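Local coordinates for protein citryl-spermidine/3,4-dihydroxybenzoyl-citryl-spermidine:spermidine ligase (Bacillus anthracis, PDB 3TO3) that catalyses the ATP-dependent condensation of spermidine with citryl-spermidine intermediates in the biosynthesis of petrobactin, a siderophore for iron acquisition and virulence, at residues Pro322-Trp327 and Glu462-Tyr467; Thr133-Glu138 and Gly182-Arg187; Gly409-Leu414 and Trp536-Glu541. All blocks are in the same frame, centred on the assembly; numbering follows the deposited sequence. Where two conformers were deposited one is given.

Contact 1 of 3, residues Pro322-Trp327 and Glu462-Tyr467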
loop_
_atom_site.group_PDB
_atom_site.type_symbol
_atom_site.label_atom_id
_atom_site.label_comp_id
_atom_site.label_asym_id
_atom_site.label_seq_id
_atom_site.Cartn_x
_atom_site.Cartn_y
_atom_site.Cartn_z
ATOM N N PRO B 322 30.847 6.328 4.071
ATOM C CA PRO B 322 32.270 6.275 3.694
ATOM C C PRO B 322 33.178 6.587 4.882
ATOM O O PRO B 322 34.184 5.909 5.050
ATOM C CB PRO B 322 32.383 7.301 2.582
ATOM C CG PRO B 322 30.948 7.312 1.960
ATOM C CD PRO B 322 30.059 7.184 3.166
ATOM N N ALA B 323 32.774 7.483 5.770
ATOM C CA ALA B 323 33.640 7.829 6.923
ATOM C C ALA B 323 33.697 6.749 7.972
ATOM O O ALA B 323 34.729 6.562 8.619
ATOM C CB ALA B 323 33.199 9.147 7.566
ATOM N N ILE B 324 32.587 6.033 8.158
ATOM C CA ILE B 324 32.605 4.935 9.101
ATOM C C ILE B 324 33.540 3.833 8.577
ATOM O O ILE B 324 34.316 3.243 9.345
ATOM C CB ILE B 324 31.196 4.395 9.385
ATOM C CG1 ILE B 324 30.398 5.410 10.205
ATOM C CG2 ILE B 324 31.263 3.057 10.140
ATOM C CD1 ILE B 324 28.941 4.977 10.472
ATOM N N SER B 325 33.526 3.584 7.268
ATOM C CA SER B 325 34.352 2.490 6.756
ATOM C C SER B 325 35.845 2.840 6.826
ATOM O O SER B 325 36.655 1.988 7.164
ATOM C CB SER B 325 33.920 2.038 5.358
ATOM O OG SER B 325 32.686 1.360 5.417
ATOM N N ASN B 326 36.198 4.093 6.532
ATOM C CA ASN B 326 37.586 4.542 6.650
ATOM C C ASN B 326 38.066 4.417 8.095
ATOM O O ASN B 326 39.155 3.907 8.363
ATOM C CB ASN B 326 37.742 5.977 6.130
ATOM C CG ASN B 326 39.135 6.566 6.389
ATOM O OD1 ASN B 326 39.269 7.609 7.034
ATOM N ND2 ASN B 326 40.175 5.897 5.879
ATOM N N TRP B 327 37.229 4.868 9.024
ATOM C CA TRP B 327 37.499 4.719 10.449
ATOM C C TRP B 327 37.728 3.259 10.891
ATOM O O TRP B 327 38.696 2.967 11.602
ATOM C CB TRP B 327 36.323 5.274 11.228
ATOM C CG TRP B 327 36.459 5.178 12.710
ATOM C CD1 TRP B 327 37.553 5.520 13.451
ATOM C CD2 TRP B 327 35.442 4.795 13.648
ATOM N NE1 TRP B 327 37.291 5.347 14.789
ATOM C CE2 TRP B 327 36.003 4.906 14.937
ATOM C CE3 TRP B 327 34.120 4.366 13.526
ATOM C CZ2 TRP B 327 35.285 4.604 16.090
ATOM C CZ3 TRP B 327 33.417 4.065 14.671
ATOM C CH2 TRP B 327 34.000 4.191 15.935
ATOM N N GLU B 462 24.399 1.420 9.067
ATOM C CA GLU B 462 23.258 1.437 9.996
ATOM C C GLU B 462 23.480 0.878 11.409
ATOM O O GLU B 462 23.053 1.489 12.389
ATOM C CB GLU B 462 22.045 0.756 9.359
ATOM C CG GLU B 462 22.353 -0.626 8.769
ATOM C CD GLU B 462 21.212 -1.169 7.915
ATOM O OE1 GLU B 462 20.170 -0.474 7.792
ATOM O OE2 GLU B 462 21.362 -2.292 7.371
ATOM N N GLY B 463 24.141 -0.278 11.498
ATOM C CA GLY B 463 24.142 -1.086 12.711
ATOM C C GLY B 463 25.076 -0.789 13.884
ATOM O O GLY B 463 24.708 -0.938 15.057
ATOM N N LEU B 464 26.282 -0.360 13.557
ATOM C CA LEU B 464 27.363 -0.190 14.507
ATOM C C LEU B 464 27.055 0.650 15.769
ATOM O O LEU B 464 26.457 1.730 15.712
ATOM C CB LEU B 464 28.536 0.396 13.737
ATOM C CG LEU B 464 29.803 0.825 14.422
ATOM C CD1 LEU B 464 30.918 0.765 13.390
ATOM C CD2 LEU B 464 29.641 2.220 14.983
ATOM N N GLU B 465 27.460 0.114 16.913
ATOM C CA GLU B 465 27.480 0.853 18.158
ATOM C C GLU B 465 28.916 0.924 18.697
ATOM O O GLU B 465 29.740 0.055 18.416
ATOM C CB GLU B 465 26.549 0.197 19.177
ATOM C CG GLU B 465 25.090 0.267 18.763
ATOM C CD GLU B 465 24.109 -0.232 19.829
ATOM O OE1 GLU B 465 24.535 -0.703 20.903
ATOM O OE2 GLU B 465 22.891 -0.147 19.585
ATOM N N PHE B 466 29.214 1.950 19.481
ATOM C CA PHE B 466 30.503 2.026 20.156
ATOM C C PHE B 466 30.406 2.705 21.520
ATOM O O PHE B 466 29.484 3.478 21.778
ATOM C CB PHE B 466 31.561 2.709 19.275
ATOM C CG PHE B 466 31.359 4.177 19.101
ATOM C CD1 PHE B 466 31.790 5.070 20.077
ATOM C CD2 PHE B 466 30.764 4.676 17.950
ATOM C CE1 PHE B 466 31.622 6.432 19.910
ATOM C CE2 PHE B 466 30.578 6.041 17.777
ATOM C CZ PHE B 466 31.014 6.921 18.758
ATOM N N TYR B 467 31.346 2.371 22.396
ATOM C CA TYR B 467 31.378 2.920 23.730
ATOM C C TYR B 467 32.643 3.758 23.828
ATOM O O TYR B 467 33.747 3.226 23.869
ATOM C CB TYR B 467 31.362 1.804 24.784
ATOM C CG TYR B 467 31.297 2.338 26.206
ATOM C CD1 TYR B 467 30.277 3.198 26.598
ATOM C CD2 TYR B 467 32.271 2.001 27.153
ATOM C CE1 TYR B 467 30.227 3.702 27.882
ATOM C CE2 TYR B 467 32.225 2.504 28.457
ATOM C CZ TYR B 467 31.201 3.348 28.814
ATOM O OH TYR B 467 31.146 3.865 30.102
#
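Trp327 and Leu464 bury the most surface here, with Ile324 filling in beside them; the contact is wholly apolar and has no hydrogen bond across it. The indole meets Leu464 at its rim: CD2 of Leu464 lies near the plane of the six-membered ring, 4.2 Å from Trp327 CZ3. One turn back, the methyl CG2 of Ile324 stands 4.0 Å from Leu464 CD1, the two side chains running alongside one another in opposite senses. The leucine thus gives one methyl to each helix residue. Trp327 can reach across because its CG is anti to the backbone N (chi1 180°), which carries the six-membered ring outward to the strand side. Helix 315-333, whose Ser325 OG is hydrogen-bonded to Glu349 N in strand 345-355, is in this way packed against strand 465-467 and the residue leading into it; that strand is the middle one of a small mixed sheet, between 434-435 and 497-498. Phe466 takes the far end of the indole in a T-shaped pair: the edge of Trp327 is directed at the phenyl face, with planes at 76° and centroids 5.5 Å apart. The closest atoms of that pair are Trp327 CH2 and Phe466 CD2, at 3.8 Å. Pro478 and Cys477 flank Trp327 and Phe466, respectively. Two residues before Leu464, Glu462 points its CB away from the helix and belongs to the ATP pocket.

Contact 2 of 3, residues Thr133-Glu138 and Gly182-Arg187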
loop_
_atom_site.group_PDB
_atom_site.type_symbol
_atom_site.label_atom_id
_atom_site.label_comp_id
_atom_site.label_asym_id
_atom_site.label_seq_id
_atom_site.Cartn_x
_atom_site.Cartn_y
_atom_site.Cartn_z
ATOM N N THR B 133 6.088 -19.826 0.016
ATOM C CA THR B 133 5.506 -20.963 -0.694
ATOM C C THR B 133 5.985 -21.028 -2.147
ATOM O O THR B 133 6.358 -22.080 -2.625
ATOM C CB THR B 133 3.965 -20.913 -0.699
ATOM O OG1 THR B 133 3.474 -21.112 0.631
ATOM C CG2 THR B 133 3.400 -21.988 -1.630
ATOM N N ILE B 134 5.987 -19.903 -2.849
ATOM C CA ILE B 134 6.460 -19.894 -4.237
ATOM C C ILE B 134 7.960 -20.238 -4.297
ATOM O O ILE B 134 8.420 -21.016 -5.156
ATOM C CB ILE B 134 6.223 -18.521 -4.901
ATOM C CG1 ILE B 134 4.741 -18.178 -4.833
ATOM C CG2 ILE B 134 6.677 -18.537 -6.373
ATOM C CD1 ILE B 134 4.452 -16.705 -4.813
ATOM N N ALA B 135 8.732 -19.673 -3.378
ATOM C CA ALA B 135 10.161 -20.003 -3.379
ATOM C C ALA B 135 10.437 -21.507 -3.068
ATOM O O ALA B 135 11.215 -22.151 -3.775
ATOM C CB ALA B 135 10.939 -19.089 -2.459
ATOM N N GLN B 136 9.827 -22.044 -2.012
ATOM C CA GLN B 136 10.011 -23.459 -1.655
ATOM C C GLN B 136 9.520 -24.347 -2.804
ATOM O O GLN B 136 10.070 -25.405 -3.054
ATOM C CB GLN B 136 9.266 -23.824 -0.375
ATOM C CG GLN B 136 9.722 -23.051 0.849
ATOM C CD GLN B 136 11.195 -23.225 1.108
ATOM O OE1 GLN B 136 11.720 -24.329 0.997
ATOM N NE2 GLN B 136 11.884 -22.131 1.410
ATOM N N TYR B 137 8.491 -23.902 -3.515
ATOM C CA TYR B 137 7.972 -24.706 -4.597
ATOM C C TYR B 137 8.895 -24.708 -5.831
ATOM O O TYR B 137 9.005 -25.707 -6.521
ATOM C CB TYR B 137 6.576 -24.240 -4.965
ATOM C CG TYR B 137 5.973 -25.026 -6.088
ATOM C CD1 TYR B 137 5.407 -26.261 -5.843
ATOM C CD2 TYR B 137 5.950 -24.531 -7.394
ATOM C CE1 TYR B 137 4.839 -27.015 -6.864
ATOM C CE2 TYR B 137 5.375 -25.278 -8.439
ATOM C CZ TYR B 137 4.824 -26.531 -8.151
ATOM O OH TYR B 137 4.249 -27.323 -9.117
ATOM N N GLU B 138 9.579 -23.603 -6.095
ATOM C CA GLU B 138 10.472 -23.539 -7.250
ATOM C C GLU B 138 11.841 -24.192 -7.055
ATOM O O GLU B 138 12.506 -24.511 -8.041
ATOM C CB GLU B 138 10.651 -22.092 -7.703
ATOM C CG GLU B 138 9.399 -21.531 -8.325
ATOM C CD GLU B 138 9.132 -22.109 -9.705
ATOM O OE1 GLU B 138 8.005 -22.608 -9.942
ATOM O OE2 GLU B 138 10.047 -22.049 -10.561
ATOM N N GLY B 182 12.738 -10.990 -6.674
ATOM C CA GLY B 182 13.007 -11.788 -5.489
ATOM C C GLY B 182 14.348 -12.474 -5.697
ATOM O O GLY B 182 14.645 -12.990 -6.788
ATOM N N TYR B 183 15.175 -12.455 -4.664
ATOM C CA TYR B 183 16.530 -12.930 -4.796
ATOM C C TYR B 183 16.587 -14.435 -5.109
ATOM O O TYR B 183 17.582 -14.920 -5.644
ATOM C CB TYR B 183 17.351 -12.574 -3.549
ATOM C CG TYR B 183 17.133 -13.452 -2.316
ATOM C CD1 TYR B 183 17.699 -14.730 -2.233
ATOM C CD2 TYR B 183 16.404 -12.987 -1.217
ATOM C CE1 TYR B 183 17.524 -15.538 -1.088
ATOM C CE2 TYR B 183 16.226 -13.780 -0.066
ATOM C CZ TYR B 183 16.783 -15.055 -0.012
ATOM O OH TYR B 183 16.600 -15.839 1.110
ATOM N N GLU B 184 15.525 -15.170 -4.788
ATOM C CA GLU B 184 15.487 -16.612 -5.076
ATOM C C GLU B 184 15.559 -16.898 -6.579
ATOM O O GLU B 184 16.012 -17.976 -6.997
ATOM C CB GLU B 184 14.207 -17.283 -4.529
ATOM C CG GLU B 184 13.957 -17.106 -3.035
ATOM C CD GLU B 184 12.936 -16.004 -2.730
ATOM O OE1 GLU B 184 12.946 -14.959 -3.422
ATOM O OE2 GLU B 184 12.112 -16.198 -1.806
ATOM N N PHE B 185 15.068 -15.955 -7.381
ATOM C CA PHE B 185 14.905 -16.208 -8.805
ATOM C C PHE B 185 16.080 -15.784 -9.676
ATOM O O PHE B 185 16.127 -16.120 -10.863
ATOM C CB PHE B 185 13.554 -15.685 -9.286
ATOM C CG PHE B 185 12.441 -16.080 -8.379
ATOM C CD1 PHE B 185 11.893 -15.162 -7.489
ATOM C CD2 PHE B 185 11.994 -17.396 -8.344
ATOM C CE1 PHE B 185 10.878 -15.533 -6.616
ATOM C CE2 PHE B 185 10.983 -17.770 -7.484
ATOM C CZ PHE B 185 10.414 -16.811 -6.618
HETATM N N MSE B 186 17.028 -15.082 -9.067
HETATM C CA MSE B 186 18.335 -14.787 -9.680
HETATM C C MSE B 186 18.195 -14.162 -11.042
HETATM O O MSE B 186 18.893 -14.544 -11.975
HETATM C CB MSE B 186 19.160 -16.055 -9.830
HETATM C CG MSE B 186 19.665 -16.617 -8.529
HETATM SE SE MSE B 186 20.892 -18.088 -8.878
HETATM C CE MSE B 186 19.594 -19.436 -9.405
ATOM N N ARG B 187 17.263 -13.236 -11.165
ATOM C CA ARG B 187 17.003 -12.592 -12.437
ATOM C C ARG B 187 17.976 -11.437 -12.603
ATOM O O ARG B 187 18.176 -10.664 -11.680
ATOM C CB ARG B 187 15.568 -12.087 -12.482
ATOM C CG ARG B 187 14.546 -13.179 -12.730
ATOM C CD ARG B 187 14.432 -13.475 -14.207
ATOM N NE ARG B 187 13.455 -14.521 -14.474
ATOM C CZ ARG B 187 13.732 -15.824 -14.479
ATOM N NH1 ARG B 187 14.970 -16.242 -14.224
ATOM N NH2 ARG B 187 12.772 -16.710 -14.736
#
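Ala135, Ile134 and Glu138 on the last turn of helix 115-138 pack against Glu184 and Phe185 in the loop that follows helix 175-181, a helix-to-loop contact in which the loop belongs to the IucA/IucC family region of this siderophore synthetase. No hydrogen bond crosses it. The loop leads on to strand 192-197, and its first turn is helix-like without the regular bonding, held by Phe185 N to Gly182 O. Backbones come close at Ala135 because its side chain is only a methyl: the CA atoms of Ala135 and Glu184 are 6.5 Å apart. The alanine CB lies against the acidic side chain, 3.2 Å from Glu184 OE2 and 3.7 Å from Glu184 CG. Burying a carboxylate beside a methyl would be costly by itself, but both oxygens are paired: OE2 forms a salt bridge with Lys168 and OE1 one with Arg170. These two positive charges would be expected to favour the ionised acid. The ATP site is near, the side chain of Glu184 being about 6 Å from that of Met284, an ATP-binding residue.

Phe185 fills the other half of the contact and buries more surface than any other residue of the two segments. Its CG is anti to the carbonyl carbon (chi1 -46°), from where the far end of the ring extends to the helix; the phenylalanine side chain runs roughly perpendicular to those of Ile134 and Glu138. Phe179 forms a T-shaped pair with this ring, while Ile134 also touches Ile11 of helix 6-15. Glu138, its chain bent at chi2, brings CG to the ring edge near the plane, 4.2 Å from Phe185 CE2, and Ile134 CG2 comes in obliquely, 4.1 Å from Phe185 CZ. Over the centre of one phenyl face, 4.1 Å above its plane, sits Glu184 CB.

Contact 3 of 3, residues Gly409-Leu414 and Trp536-Glu541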
loop_
_atom_site.group_PDB
_atom_site.type_symbol
_atom_site.label_atom_id
_atom_site.label_comp_id
_atom_site.label_asym_id
_atom_site.label_seq_id
_atom_site.Cartn_x
_atom_site.Cartn_y
_atom_site.Cartn_z
ATOM N N GLY B 409 35.349 -33.351 11.226
ATOM C CA GLY B 409 34.886 -33.654 12.575
ATOM C C GLY B 409 34.181 -32.427 13.136
ATOM O O GLY B 409 34.527 -31.302 12.806
ATOM N N ILE B 410 33.210 -32.645 14.005
ATOM C CA ILE B 410 32.357 -31.580 14.465
ATOM C C ILE B 410 33.066 -30.668 15.433
ATOM O O ILE B 410 33.055 -29.442 15.266
ATOM C CB ILE B 410 31.088 -32.138 15.136
ATOM C CG1 ILE B 410 30.205 -32.827 14.107
ATOM C CG2 ILE B 410 30.309 -31.045 15.828
ATOM C CD1 ILE B 410 28.853 -33.270 14.676
ATOM N N GLU B 411 33.666 -31.258 16.455
ATOM C CA GLU B 411 34.343 -30.455 17.450
ATOM C C GLU B 411 35.464 -29.651 16.791
ATOM O O GLU B 411 35.598 -28.467 17.057
ATOM C CB GLU B 411 34.889 -31.291 18.606
ATOM C CG GLU B 411 35.532 -30.428 19.699
ATOM C CD GLU B 411 36.174 -31.225 20.835
ATOM O OE1 GLU B 411 37.025 -30.645 21.537
ATOM O OE2 GLU B 411 35.837 -32.414 21.040
ATOM N N ASN B 412 36.252 -30.272 15.919
ATOM C CA ASN B 412 37.324 -29.516 15.269
ATOM C C ASN B 412 36.816 -28.384 14.409
ATOM O O ASN B 412 37.429 -27.321 14.358
ATOM C CB ASN B 412 38.233 -30.398 14.409
ATOM C CG ASN B 412 38.926 -31.445 15.211
ATOM O OD1 ASN B 412 39.108 -31.286 16.422
ATOM N ND2 ASN B 412 39.305 -32.546 14.555
ATOM N N TRP B 413 35.720 -28.629 13.703
ATOM C CA TRP B 413 35.187 -27.627 12.800
ATOM C C TRP B 413 34.632 -26.461 13.621
ATOM O O TRP B 413 34.876 -25.308 13.315
ATOM C CB TRP B 413 34.101 -28.226 11.900
ATOM C CG TRP B 413 33.642 -27.300 10.811
ATOM C CD1 TRP B 413 34.192 -27.160 9.564
ATOM C CD2 TRP B 413 32.560 -26.371 10.876
ATOM N NE1 TRP B 413 33.514 -26.214 8.848
ATOM C CE2 TRP B 413 32.501 -25.714 9.625
ATOM C CE3 TRP B 413 31.620 -26.041 11.869
ATOM C CZ2 TRP B 413 31.546 -24.727 9.341
ATOM C CZ3 TRP B 413 30.684 -25.079 11.599
ATOM C CH2 TRP B 413 30.647 -24.431 10.336
ATOM N N LEU B 414 33.907 -26.773 14.683
ATOM C CA LEU B 414 33.314 -25.739 15.528
ATOM C C LEU B 414 34.390 -24.894 16.232
ATOM O O LEU B 414 34.274 -23.680 16.312
ATOM C CB LEU B 414 32.349 -26.366 16.535
ATOM C CG LEU B 414 31.654 -25.461 17.541
ATOM C CD1 LEU B 414 30.795 -24.380 16.852
ATOM C CD2 LEU B 414 30.833 -26.307 18.490
ATOM N N TRP B 536 28.320 -24.788 24.132
ATOM C CA TRP B 536 28.653 -23.576 24.877
ATOM C C TRP B 536 29.949 -23.710 25.679
ATOM O O TRP B 536 30.666 -22.724 25.889
ATOM C CB TRP B 536 27.459 -23.054 25.711
ATOM C CG TRP B 536 26.340 -22.636 24.777
ATOM C CD1 TRP B 536 25.158 -23.295 24.548
ATOM C CD2 TRP B 536 26.350 -21.512 23.887
ATOM N NE1 TRP B 536 24.428 -22.629 23.581
ATOM C CE2 TRP B 536 25.139 -21.533 23.168
ATOM C CE3 TRP B 536 27.259 -20.477 23.640
ATOM C CZ2 TRP B 536 24.820 -20.560 22.226
ATOM C CZ3 TRP B 536 26.942 -19.517 22.697
ATOM C CH2 TRP B 536 25.728 -19.555 22.011
HETATM N N MSE B 537 30.269 -24.924 26.106
HETATM C CA MSE B 537 31.527 -25.129 26.794
HETATM C C MSE B 537 32.726 -24.970 25.856
HETATM O O MSE B 537 33.830 -24.714 26.306
HETATM C CB MSE B 537 31.561 -26.486 27.505
HETATM C CG MSE B 537 30.688 -26.542 28.766
HETATM SE SE MSE B 537 31.014 -28.131 29.869
HETATM C CE MSE B 537 30.167 -29.492 28.772
ATOM N N ILE B 538 32.512 -25.134 24.558
ATOM C CA ILE B 538 33.578 -24.895 23.603
ATOM C C ILE B 538 33.736 -23.421 23.355
ATOM O O ILE B 538 34.850 -22.918 23.215
ATOM C CB ILE B 538 33.343 -25.623 22.279
ATOM C CG1 ILE B 538 33.716 -27.104 22.450
ATOM C CG2 ILE B 538 34.166 -24.970 21.181
ATOM C CD1 ILE B 538 33.318 -27.970 21.304
ATOM N N VAL B 539 32.601 -22.733 23.301
ATOM C CA VAL B 539 32.603 -21.298 23.110
ATOM C C VAL B 539 33.332 -20.615 24.269
ATOM O O VAL B 539 34.226 -19.790 24.044
ATOM C CB VAL B 539 31.186 -20.742 22.910
ATOM C CG1 VAL B 539 31.218 -19.214 22.879
ATOM C CG2 VAL B 539 30.614 -21.275 21.601
ATOM N N VAL B 540 32.983 -20.980 25.499
ATOM C CA VAL B 540 33.732 -20.467 26.641
ATOM C C VAL B 540 35.263 -20.748 26.577
ATOM O O VAL B 540 36.073 -19.833 26.710
ATOM C CB VAL B 540 33.123 -20.941 27.958
ATOM C CG1 VAL B 540 33.968 -20.510 29.117
ATOM C CG2 VAL B 540 31.713 -20.378 28.090
ATOM N N GLU B 541 35.657 -21.995 26.347
ATOM C CA GLU B 541 37.072 -22.321 26.267
ATOM C C GLU B 541 37.811 -21.417 25.276
ATOM O O GLU B 541 38.904 -20.890 25.575
ATOM C CB GLU B 541 37.283 -23.780 25.861
ATOM C CG GLU B 541 36.998 -24.803 26.927
ATOM C CD GLU B 541 36.970 -26.237 26.382
ATOM O OE1 GLU B 541 37.726 -26.549 25.445
ATOM O OE2 GLU B 541 36.187 -27.059 26.888
#
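Two helices of the C-terminal, FhuF-like part of the chain pack here, with Glu411 and Leu414 near the start of helix 410-432 meeting Ile538 in the middle of helix 532-547. Gly409, at the N-cap position with positive phi, separates this helix from the preceding helix 402-408. Glu411 and Leu414 are three residues apart and so lie on one side of their helix, and a single methyl, Ile538 CD1, touches both. It approaches Leu414 CD2 to 4.1 Å. That reach follows from the extended isoleucine branch: CG1 is anti to the carbonyl carbon (chi1 -78°) and CD1 continues outward (chi2 170°). Trp530, in the loop ahead of helix 532-547, also packs on Glu411 and Ile538. Arg415 bridges the two acids of the contact: its NE forms a salt bridge with Glu411 OE1 and its NH2 another with Glu541 OE1. The arginine thereby ties the two helices together and probably offsets the like charge of the carboxylates, whose OE1 atoms in Glu411 and Glu541 are 5.7 Å apart. Nearer the backbone than its acid group, Glu411 serves as an apolar partner, with CG 3.7 Å from Ile538 CD1.

The three contacts stand well apart, with centres 31 to 34 Å from one another and no shared helix or strand. Contact 2 closes first along the chain; contacts 1 and 3 follow with alternating segments, so the chain passes from helix 315-333 to helix 410-432, back to strand 465-467 and on to helix 532-547. Contacts 1 and 2 lie on opposite sides of the chain's centre, and bound ATP is about 12 Å from the side chain of Leu464 and about 10 Å from that of Glu184. Contact 1 thus joins the IucA/IucC and FhuF-like parts of the synthetase, whereas contact 3 packs helices within the FhuF-like part, about 19 Å from each of the others at nearest atoms.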